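Local coordinates for protein alpha-1,6-mannanase (Bacteroides thetaiotaomicron, PDB 4V1S) that probably hydrolyses alpha-1,6-mannosidic linkages in mannan as a glycoside hydrolase of family 76 from a gut bacterium, at residues A[82-85]-A[86-89]; A[146-149]-A[150-154]; A[163-166]-A[167-171]; A[206-209]-A[210-214]. All blocks are in the same frame, centred on the assembly; numbering follows the deposited sequence.

Interaction 1. Residues A[82-85]-A[86-89]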
loop_
_atom_site.group_PDB
_atom_site.type_symbol
_atom_site.label_atom_id
_atom_site.label_comp_id
_atom_site.label_asym_id
_atom_site.label_seq_id
_atom_site.Cartn_x
_atom_site.Cartn_y
_atom_site.Cartn_z
ATOM N N TRP A 82 10.237 0.116 -0.166
ATOM C CA TRP A 82 8.874 0.704 -0.293
ATOM C C TRP A 82 8.518 1.121 -1.735
ATOM O O TRP A 82 7.472 0.771 -2.238
ATOM C CB TRP A 82 8.777 1.912 0.648
ATOM C CG TRP A 82 7.416 2.420 0.903
ATOM C CD1 TRP A 82 6.255 2.065 0.301
ATOM C CD2 TRP A 82 7.101 3.455 1.820
ATOM N NE1 TRP A 82 5.203 2.796 0.826
ATOM C CE2 TRP A 82 5.703 3.666 1.757
ATOM C CE3 TRP A 82 7.865 4.239 2.686
ATOM C CZ2 TRP A 82 5.065 4.619 2.523
ATOM C CZ3 TRP A 82 7.214 5.161 3.486
ATOM C CH2 TRP A 82 5.838 5.360 3.379
ATOM N N GLY A 83 9.386 1.895 -2.399
ATOM C CA GLY A 83 9.056 2.375 -3.744
ATOM C C GLY A 83 8.870 1.253 -4.735
ATOM O O GLY A 83 8.092 1.369 -5.660
ATOM N N ASN A 84 9.599 0.149 -4.521
ATOM C CA ASN A 84 9.450 -1.025 -5.342
ATOM C C ASN A 84 8.135 -1.734 -5.140
ATOM O O ASN A 84 7.652 -2.423 -6.045
ATOM C CB ASN A 84 10.580 -2.037 -5.048
ATOM C CG ASN A 84 11.944 -1.469 -5.367
ATOM O OD1 ASN A 84 12.383 -1.474 -6.512
ATOM N ND2 ASN A 84 12.572 -0.897 -4.375
ATOM N N ILE A 85 7.540 -1.577 -3.957
ATOM C CA ILE A 85 6.218 -2.188 -3.689
ATOM C C ILE A 85 5.160 -1.555 -4.572
ATOM O O ILE A 85 4.264 -2.237 -5.098
ATOM C CB ILE A 85 5.865 -2.088 -2.187
ATOM C CG1 ILE A 85 6.946 -2.813 -1.338
ATOM C CG2 ILE A 85 4.485 -2.641 -1.898
ATOM C CD1 ILE A 85 6.750 -2.649 0.160
ATOM N N PHE A 86 5.244 -0.235 -4.801
ATOM C CA PHE A 86 4.306 0.360 -5.734
ATOM C C PHE A 86 4.497 -0.134 -7.168
ATOM O O PHE A 86 3.525 -0.275 -7.872
ATOM C CB PHE A 86 4.357 1.869 -5.704
ATOM C CG PHE A 86 3.864 2.461 -4.408
ATOM C CD1 PHE A 86 2.521 2.435 -4.088
ATOM C CD2 PHE A 86 4.730 3.176 -3.553
ATOM C CE1 PHE A 86 2.035 3.021 -2.931
ATOM C CE2 PHE A 86 4.252 3.762 -2.368
ATOM C CZ PHE A 86 2.907 3.681 -2.073
ATOM N N LEU A 87 5.731 -0.429 -7.568
ATOM C CA LEU A 87 5.926 -1.019 -8.869
ATOM C C LEU A 87 5.302 -2.416 -8.896
ATOM O O LEU A 87 4.598 -2.759 -9.819
ATOM C CB LEU A 87 7.429 -1.079 -9.227
ATOM C CG LEU A 87 8.113 0.232 -9.513
ATOM C CD1 LEU A 87 9.593 0.017 -9.711
ATOM C CD2 LEU A 87 7.492 0.877 -10.746
ATOM N N LEU A 88 5.522 -3.210 -7.848
ATOM C CA LEU A 88 4.888 -4.528 -7.766
ATOM C C LEU A 88 3.362 -4.409 -7.937
ATOM O O LEU A 88 2.740 -5.164 -8.685
ATOM C CB LEU A 88 5.215 -5.148 -6.407
ATOM C CG LEU A 88 4.608 -6.497 -6.068
ATOM C CD1 LEU A 88 5.130 -7.559 -7.019
ATOM C CD2 LEU A 88 4.900 -6.874 -4.613
ATOM N N TYR A 89 2.753 -3.486 -7.202
ATOM C CA TYR A 89 1.299 -3.252 -7.296
ATOM C C TYR A 89 0.879 -2.855 -8.733
ATOM O O TYR A 89 -0.165 -3.262 -9.236
ATOM C CB TYR A 89 0.888 -2.124 -6.367
ATOM C CG TYR A 89 0.965 -2.364 -4.881
ATOM C CD1 TYR A 89 1.240 -3.619 -4.333
ATOM C CD2 TYR A 89 0.736 -1.293 -3.997
ATOM C CE1 TYR A 89 1.336 -3.771 -2.938
ATOM C CE2 TYR A 89 0.769 -1.450 -2.626
ATOM C CZ TYR A 89 1.048 -2.704 -2.076
ATOM O OH TYR A 89 1.041 -2.857 -0.680
#
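Ile85 and Tyr89, a helical turn apart, meet through both backbone and side chain. Tyr89 N donates to Ile85 O at 2.9 Å, with an N-H...O angle of 167°. Beyond this bond the two side chains run alongside each other, and Ile85 CG2 rests over the phenol face, 3.8 Å from the centroid of the Tyr89 ring, as a CH-pi contact. The methyl reaches that place because CG2 stands anti to the Ile85 backbone N. Ile85 O lies over the same face, 3.2 Å above the ring plane and toward the rim. Leu88 N likewise donates to Asn84 O at 2.9 Å, the i to i+4 pattern of an alpha-helix. Several other polar groups find partners beyond the two segments: Asn84 ND2 is held by Ser79 OG, Gly83 O by Thr378 OG1, and Tyr89 OH by Trp147 O, while Phe86 O and Leu88 O take the hydroxyls of Thr90 and Thr92. A phenylalanine at Tyr89 would probably leave the buried Trp147 O without its hydroxyl partner. On another side of the helix, Trp82 NE1 comes within 3.5 Å of Phe86 CE2; the planes are 23° apart, but the rings scarcely overlap. Helix 81-97 is thus hemmed in on several sides: Ile85, Leu88 and Tyr89 pack on helix 142-159, Phe86 and Leu87 on helix 374-394, and Asn84 on helix 99-114.

Interaction 2. Residues A[146-149]-A[150-154]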
loop_
_atom_site.group_PDB
_atom_site.type_symbol
_atom_site.label_atom_id
_atom_site.label_comp_id
_atom_site.label_asym_id
_atom_site.label_seq_id
_atom_site.Cartn_x
_atom_site.Cartn_y
_atom_site.Cartn_z
ATOM N N GLY A 146 4.175 -6.625 5.364
ATOM C CA GLY A 146 2.737 -6.623 5.105
ATOM C C GLY A 146 2.342 -5.932 3.824
ATOM O O GLY A 146 1.553 -6.454 3.041
ATOM N N TRP A 147 2.936 -4.767 3.564
ATOM C CA TRP A 147 2.731 -4.122 2.287
ATOM C C TRP A 147 3.073 -5.030 1.138
ATOM O O TRP A 147 2.380 -5.077 0.118
ATOM C CB TRP A 147 3.640 -2.889 2.169
ATOM C CG TRP A 147 3.301 -1.574 2.864
ATOM C CD1 TRP A 147 3.518 -1.221 4.183
ATOM C CD2 TRP A 147 2.828 -0.392 2.216
ATOM N NE1 TRP A 147 3.182 0.098 4.383
ATOM C CE2 TRP A 147 2.773 0.638 3.195
ATOM C CE3 TRP A 147 2.457 -0.092 0.897
ATOM C CZ2 TRP A 147 2.371 1.953 2.888
ATOM C CZ3 TRP A 147 2.035 1.204 0.604
ATOM C CH2 TRP A 147 2.010 2.211 1.596
ATOM N N THR A 148 4.181 -5.767 1.304
ATOM C CA THR A 148 4.679 -6.644 0.240
ATOM C C THR A 148 3.770 -7.867 0.090
ATOM O O THR A 148 3.390 -8.223 -1.029
ATOM C CB THR A 148 6.129 -7.079 0.507
ATOM O OG1 THR A 148 6.951 -5.906 0.612
ATOM C CG2 THR A 148 6.651 -7.966 -0.572
ATOM N N ALA A 149 3.362 -8.460 1.227
ATOM C CA ALA A 149 2.455 -9.596 1.212
ATOM C C ALA A 149 1.164 -9.301 0.444
ATOM O O ALA A 149 0.695 -10.134 -0.306
ATOM C CB ALA A 149 2.147 -10.054 2.635
ATOM N N ILE A 150 0.608 -8.118 0.629
ATOM C CA ILE A 150 -0.591 -7.684 -0.097
ATOM C C ILE A 150 -0.329 -7.787 -1.589
ATOM O O ILE A 150 -1.110 -8.399 -2.307
ATOM C CB ILE A 150 -0.959 -6.247 0.312
ATOM C CG1 ILE A 150 -1.539 -6.214 1.736
ATOM C CG2 ILE A 150 -1.993 -5.663 -0.631
ATOM C CD1 ILE A 150 -1.404 -4.833 2.377
ATOM N N GLY A 151 0.770 -7.185 -2.057
ATOM C CA GLY A 151 1.106 -7.186 -3.499
ATOM C C GLY A 151 1.310 -8.619 -4.008
ATOM O O GLY A 151 0.858 -8.951 -5.111
ATOM N N LEU A 152 2.005 -9.459 -3.218
ATOM C CA LEU A 152 2.264 -10.834 -3.653
ATOM C C LEU A 152 0.994 -11.681 -3.698
ATOM O O LEU A 152 0.853 -12.516 -4.582
ATOM C CB LEU A 152 3.355 -11.485 -2.802
ATOM C CG LEU A 152 4.723 -10.771 -2.847
ATOM C CD1 LEU A 152 5.647 -11.376 -1.801
ATOM C CD2 LEU A 152 5.322 -10.902 -4.246
ATOM N N CYS A 153 0.068 -11.445 -2.769
ATOM C CA CYS A 153 -1.237 -12.108 -2.842
ATOM C C CYS A 153 -1.928 -11.722 -4.138
ATOM O O CYS A 153 -2.465 -12.579 -4.850
ATOM C CB CYS A 153 -2.140 -11.744 -1.658
ATOM S SG CYS A 153 -1.700 -12.454 -0.075
ATOM N N ASP A 154 -1.941 -10.428 -4.445
ATOM C CA ASP A 154 -2.592 -9.973 -5.670
ATOM C C ASP A 154 -1.881 -10.501 -6.932
ATOM O O ASP A 154 -2.537 -10.824 -7.924
ATOM C CB ASP A 154 -2.681 -8.435 -5.669
ATOM C CG ASP A 154 -3.704 -7.923 -4.657
ATOM O OD1 ASP A 154 -4.651 -8.667 -4.354
ATOM O OD2 ASP A 154 -3.584 -6.774 -4.183
#
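Ala149, Ile150 and Thr148 carry most of this buried turn of helix 142-159, each tied to the opposite half of the turn in a different way. Ala149 contributes its backbone: Ala149 O accepts from Cys153 N at 2.9 Å, while its methyl faces outward to touch Ser211 of helix 202-219 and Ala171 of helix 162-177. Ile150 bonds back to the glycine a turn earlier, with Ile150 N to Gly146 O at 3.1 Å. Its CG1 is turned beside its own backbone N (chi1 -72°), which lays the branch back over the same carbonyl: Ile150 CG1 and Ile150 CD1 each lie 3.4 Å from Gly146 O. Thr148 splits its two branches. Its methyl, anti to the backbone N, runs alongside Leu152, with Thr148 CG2 3.8 Å from Leu152 CD1; its OG1 bonds to Glu144 O one turn back. Thr148 O accepts from Leu152 N at 2.9 Å. An alanine in place of Leu152 would keep that backbone bond but would probably leave Thr148 CG2 without its isobutyl neighbour and open a gap toward Tyr127 and Lys167. By contrast, the bond from Gly151 N to Trp147 O is weak, at 3.4 Å. The chemistry is therefore that of a helix whose carbonyls are mostly met within its own backbone, Trp147 O being the exception, since its weak in-helix bond is supplemented by the hydroxyl of Tyr89; what remains is a largely apolar surface of small and branched side chains that lets adjacent helices come close.

Interaction 3. Residues A[163-166]-A[167-171]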
loop_
_atom_site.group_PDB
_atom_site.type_symbol
_atom_site.label_atom_id
_atom_site.label_comp_id
_atom_site.label_asym_id
_atom_site.label_seq_id
_atom_site.Cartn_x
_atom_site.Cartn_y
_atom_site.Cartn_z
ATOM N N SER A 163 5.272 -19.453 -6.769
ATOM C CA SER A 163 6.392 -18.793 -6.093
ATOM C C SER A 163 5.947 -17.460 -5.472
ATOM O O SER A 163 6.418 -17.103 -4.402
ATOM C CB SER A 163 7.597 -18.625 -7.023
ATOM O OG SER A 163 7.369 -17.646 -8.012
ATOM N N TYR A 164 5.029 -16.749 -6.129
ATOM C CA TYR A 164 4.507 -15.496 -5.570
ATOM C C TYR A 164 3.743 -15.764 -4.261
ATOM O O TYR A 164 3.917 -15.051 -3.271
ATOM C CB TYR A 164 3.580 -14.773 -6.563
ATOM C CG TYR A 164 4.200 -14.377 -7.899
ATOM C CD1 TYR A 164 5.573 -14.398 -8.134
ATOM C CD2 TYR A 164 3.383 -13.990 -8.938
ATOM C CE1 TYR A 164 6.094 -14.014 -9.383
ATOM C CE2 TYR A 164 3.881 -13.608 -10.159
ATOM C CZ TYR A 164 5.237 -13.605 -10.377
ATOM O OH TYR A 164 5.713 -13.227 -11.602
ATOM N N LEU A 165 2.928 -16.832 -4.260
ATOM C CA LEU A 165 2.171 -17.189 -3.062
ATOM C C LEU A 165 3.087 -17.655 -1.911
ATOM O O LEU A 165 2.832 -17.336 -0.761
ATOM C CB LEU A 165 1.148 -18.274 -3.408
ATOM C CG LEU A 165 0.217 -18.635 -2.255
ATOM C CD1 LEU A 165 -0.618 -17.424 -1.816
ATOM C CD2 LEU A 165 -0.662 -19.802 -2.632
ATOM N N GLU A 166 4.140 -18.390 -2.235
ATOM C CA GLU A 166 5.098 -18.841 -1.231
ATOM C C GLU A 166 5.688 -17.637 -0.488
ATOM O O GLU A 166 5.765 -17.615 0.738
ATOM C CB GLU A 166 6.197 -19.664 -1.895
ATOM C CG GLU A 166 7.334 -20.117 -1.014
ATOM C CD GLU A 166 8.276 -21.082 -1.741
ATOM O OE1 GLU A 166 8.108 -21.304 -2.973
ATOM O OE2 GLU A 166 9.185 -21.623 -1.076
ATOM N N LYS A 167 6.093 -16.619 -1.245
ATOM C CA LYS A 167 6.671 -15.427 -0.625
ATOM C C LYS A 167 5.583 -14.593 0.074
ATOM O O LYS A 167 5.876 -13.953 1.076
ATOM C CB LYS A 167 7.467 -14.585 -1.611
ATOM C CG LYS A 167 8.779 -15.217 -2.031
ATOM C CD LYS A 167 9.811 -15.168 -0.932
ATOM C CE LYS A 167 11.154 -15.710 -1.380
ATOM N NZ LYS A 167 11.143 -17.150 -1.728
ATOM N N ALA A 168 4.355 -14.547 -0.455
ATOM C CA ALA A 168 3.266 -13.865 0.268
ATOM C C ALA A 168 3.094 -14.461 1.658
ATOM O O ALA A 168 2.986 -13.745 2.649
ATOM C CB ALA A 168 1.961 -13.947 -0.479
ATOM N N LYS A 169 3.053 -15.785 1.721
ATOM C CA LYS A 169 2.903 -16.477 2.986
ATOM C C LYS A 169 4.077 -16.207 3.924
ATOM O O LYS A 169 3.894 -15.998 5.142
ATOM C CB LYS A 169 2.746 -17.989 2.758
ATOM C CG LYS A 169 1.414 -18.360 2.167
ATOM C CD LYS A 169 1.441 -19.840 1.819
ATOM C CE LYS A 169 0.167 -20.322 1.192
ATOM N NZ LYS A 169 0.296 -21.747 0.757
ATOM N N GLY A 170 5.287 -16.202 3.360
ATOM C CA GLY A 170 6.469 -15.979 4.152
ATOM C C GLY A 170 6.564 -14.566 4.670
ATOM O O GLY A 170 6.900 -14.344 5.822
ATOM N N ALA A 171 6.249 -13.603 3.828
ATOM C CA ALA A 171 6.247 -12.191 4.268
ATOM C C ALA A 171 5.222 -11.984 5.391
ATOM O O ALA A 171 5.497 -11.325 6.379
ATOM C CB ALA A 171 5.933 -11.288 3.083
HETATM O O HOH W 1 9.198 -18.090 -3.832
#
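Lys169 lies back over Leu165, one turn earlier in helix 162-177, and its side chain can be followed outward along that residue. The backbone sets the start: Lys169 N donates to Leu165 O at 2.9 Å. CB and CG continue over the same carbonyl, with Lys169 CG 3.4 Å from Leu165 O, because CG is placed beside the backbone N (chi1 -72°). From there the chain is extended. CD still borders the carbonyl at 3.9 Å from Leu165 O, and Lys169 CE meets Leu165 CG at 3.8 Å, where the two side chains cross obliquely. At the tip, NZ passes Leu165 CD2 at 4.0 Å, an apolar touch on a methyl. Lys167 behaves differently: with one kink just after CB and another near its end, it curls back so that a water bridges the turn, accepting from Lys167 NZ and donating to Ser163 O, which also receives Lys167 N. Lys167 NZ and Glu166 OE2 stay 4.9 Å apart, too far for a salt bridge. On this partly exposed helix the chemistry divides between two lysines: the methylenes of Lys169 lie against Leu165, while the ammonium of Lys167 is tied back to the turn through water and makes a cation-pi contact with Trp117.

Interaction 4. Residues A[206-209]-A[210-214]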
loop_
_atom_site.group_PDB
_atom_site.type_symbol
_atom_site.label_atom_id
_atom_site.label_comp_id
_atom_site.label_asym_id
_atom_site.label_seq_id
_atom_site.Cartn_x
_atom_site.Cartn_y
_atom_site.Cartn_z
ATOM N N ALA A 206 -2.650 -2.829 10.327
ATOM C CA ALA A 206 -3.515 -2.687 9.161
ATOM C C ALA A 206 -3.055 -3.492 7.949
ATOM O O ALA A 206 -3.861 -4.206 7.314
ATOM C CB ALA A 206 -3.680 -1.204 8.826
ATOM N N VAL A 207 -1.778 -3.422 7.606
ATOM C CA VAL A 207 -1.310 -4.209 6.473
ATOM C C VAL A 207 -1.294 -5.713 6.811
ATOM O O VAL A 207 -1.468 -6.571 5.940
ATOM C CB VAL A 207 0.073 -3.781 5.934
ATOM C CG1 VAL A 207 0.011 -2.364 5.409
ATOM C CG2 VAL A 207 1.205 -3.960 6.941
ATOM N N THR A 208 -1.061 -6.048 8.085
ATOM C CA THR A 208 -1.102 -7.443 8.475
ATOM C C THR A 208 -2.554 -7.980 8.402
ATOM O O THR A 208 -2.781 -9.081 7.903
ATOM C CB THR A 208 -0.455 -7.640 9.848
ATOM O OG1 THR A 208 0.887 -7.218 9.820
ATOM C CG2 THR A 208 -0.477 -9.070 10.298
ATOM N N MET A 209 -3.527 -7.191 8.870
ATOM C CA MET A 209 -4.903 -7.559 8.735
ATOM C C MET A 209 -5.324 -7.773 7.288
ATOM O O MET A 209 -5.965 -8.774 6.964
ATOM C CB MET A 209 -5.829 -6.513 9.367
ATOM C CG MET A 209 -5.796 -6.514 10.901
ATOM S SD MET A 209 -6.469 -5.016 11.667
ATOM C CE MET A 209 -8.004 -4.846 10.766
ATOM N N LEU A 210 -4.955 -6.850 6.411
ATOM C CA LEU A 210 -5.356 -6.967 5.026
ATOM C C LEU A 210 -4.703 -8.203 4.394
ATOM O O LEU A 210 -5.355 -8.946 3.670
ATOM C CB LEU A 210 -5.040 -5.690 4.243
ATOM C CG LEU A 210 -5.532 -5.728 2.796
ATOM C CD1 LEU A 210 -7.042 -5.941 2.709
ATOM C CD2 LEU A 210 -5.173 -4.445 2.080
ATOM N N SER A 211 -3.427 -8.423 4.686
ATOM C CA SER A 211 -2.710 -9.598 4.189
ATOM C C SER A 211 -3.379 -10.885 4.668
ATOM O O SER A 211 -3.579 -11.835 3.891
ATOM C CB SER A 211 -1.254 -9.583 4.651
ATOM O OG SER A 211 -0.517 -8.501 4.109
ATOM N N CYS A 212 -3.706 -10.923 5.962
ATOM C CA CYS A 212 -4.419 -12.061 6.545
ATOM C C CYS A 212 -5.733 -12.325 5.814
ATOM O O CYS A 212 -6.046 -13.466 5.487
ATOM C CB CYS A 212 -4.707 -11.838 8.037
ATOM S SG CYS A 212 -3.324 -12.128 9.148
ATOM N N MET A 213 -6.503 -11.270 5.560
ATOM C CA MET A 213 -7.781 -11.446 4.878
ATOM C C MET A 213 -7.610 -11.931 3.433
ATOM O O MET A 213 -8.384 -12.788 2.964
ATOM C CB MET A 213 -8.630 -10.181 4.958
ATOM C CG MET A 213 -9.090 -9.863 6.373
ATOM S SD MET A 213 -9.868 -11.253 7.253
ATOM C CE MET A 213 -11.144 -11.733 6.098
ATOM N N LYS A 214 -6.587 -11.430 2.748
ATOM C CA LYS A 214 -6.312 -11.881 1.393
ATOM C C LYS A 214 -5.889 -13.338 1.382
ATOM O O LYS A 214 -6.376 -14.125 0.556
ATOM C CB LYS A 214 -5.291 -10.968 0.694
ATOM C CG LYS A 214 -5.844 -9.591 0.330
ATOM C CD LYS A 214 -4.837 -8.678 -0.332
ATOM C CE LYS A 214 -5.563 -7.510 -0.991
ATOM N NZ LYS A 214 -6.197 -7.927 -2.264
#
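Ser211 bends its hydroxyl back to Val207, a turn earlier in helix 202-219. With chi1 at -65° the OG stands beside its own backbone N, and Ser211 OG donates to Val207 O at 2.8 Å. Ser211 N donates to the same oxygen at 3.0 Å, and the two donors arrive from opposite faces of the carbonyl plane, so Val207 O is gripped twice and the hydroxyl's rotation is fixed. Cys212 takes a similar first torsion (chi1 -79°), which puts Cys212 SG 3.3 Å from Thr208 O, the acceptor for Cys212 N. Met213 also has its CG beside the backbone N, with Met213 CG 3.4 Å from Met209 O. Its chain folds twice beyond CB, leading its end away from the turn; the side chain packs on Ala228 of helix 222-239. Leu210 differs: its CG is anti to the backbone N (chi1 -176°), so only Leu210 CB stays near Ala206 O, at 3.6 Å, while its end turns to Ile150 and Ser273 of neighbouring helices. Thr208 sends its OG1 back to Cys204 O. A serine hydroxyl folded onto the carbonyl four residues earlier is a familiar way to satisfy that group inside a buried helix. With helices 142-159, 162-177, 222-239 and 264-281 all touching it, this helix fits the inner ring of the (alpha/alpha)6 barrel expected of family 76.

Interaction 2 is the hub of the four. Its centre lies about 10 Å from that of interaction 1 and about 9 Å from those of interactions 3 and 4. Toward interaction 1, Trp147 CH2 comes 3.3 Å from Trp82 NE1; toward interaction 3, Leu152 CB meets Ala168 CB at 3.7 Å. Interaction 4 is joined by a salt bridge, Asp154 OD1 to Lys214 NZ at 2.7 Å. Interactions 3 and 4 do not touch, their nearest atoms being about 6 Å apart. A glycerol, probably from the crystallisation liquor, lies near Trp82 and Trp147 and is hydrogen-bonded to Trp147 NE1, consistent with a sugar-binding pocket beside interactions 1 and 2.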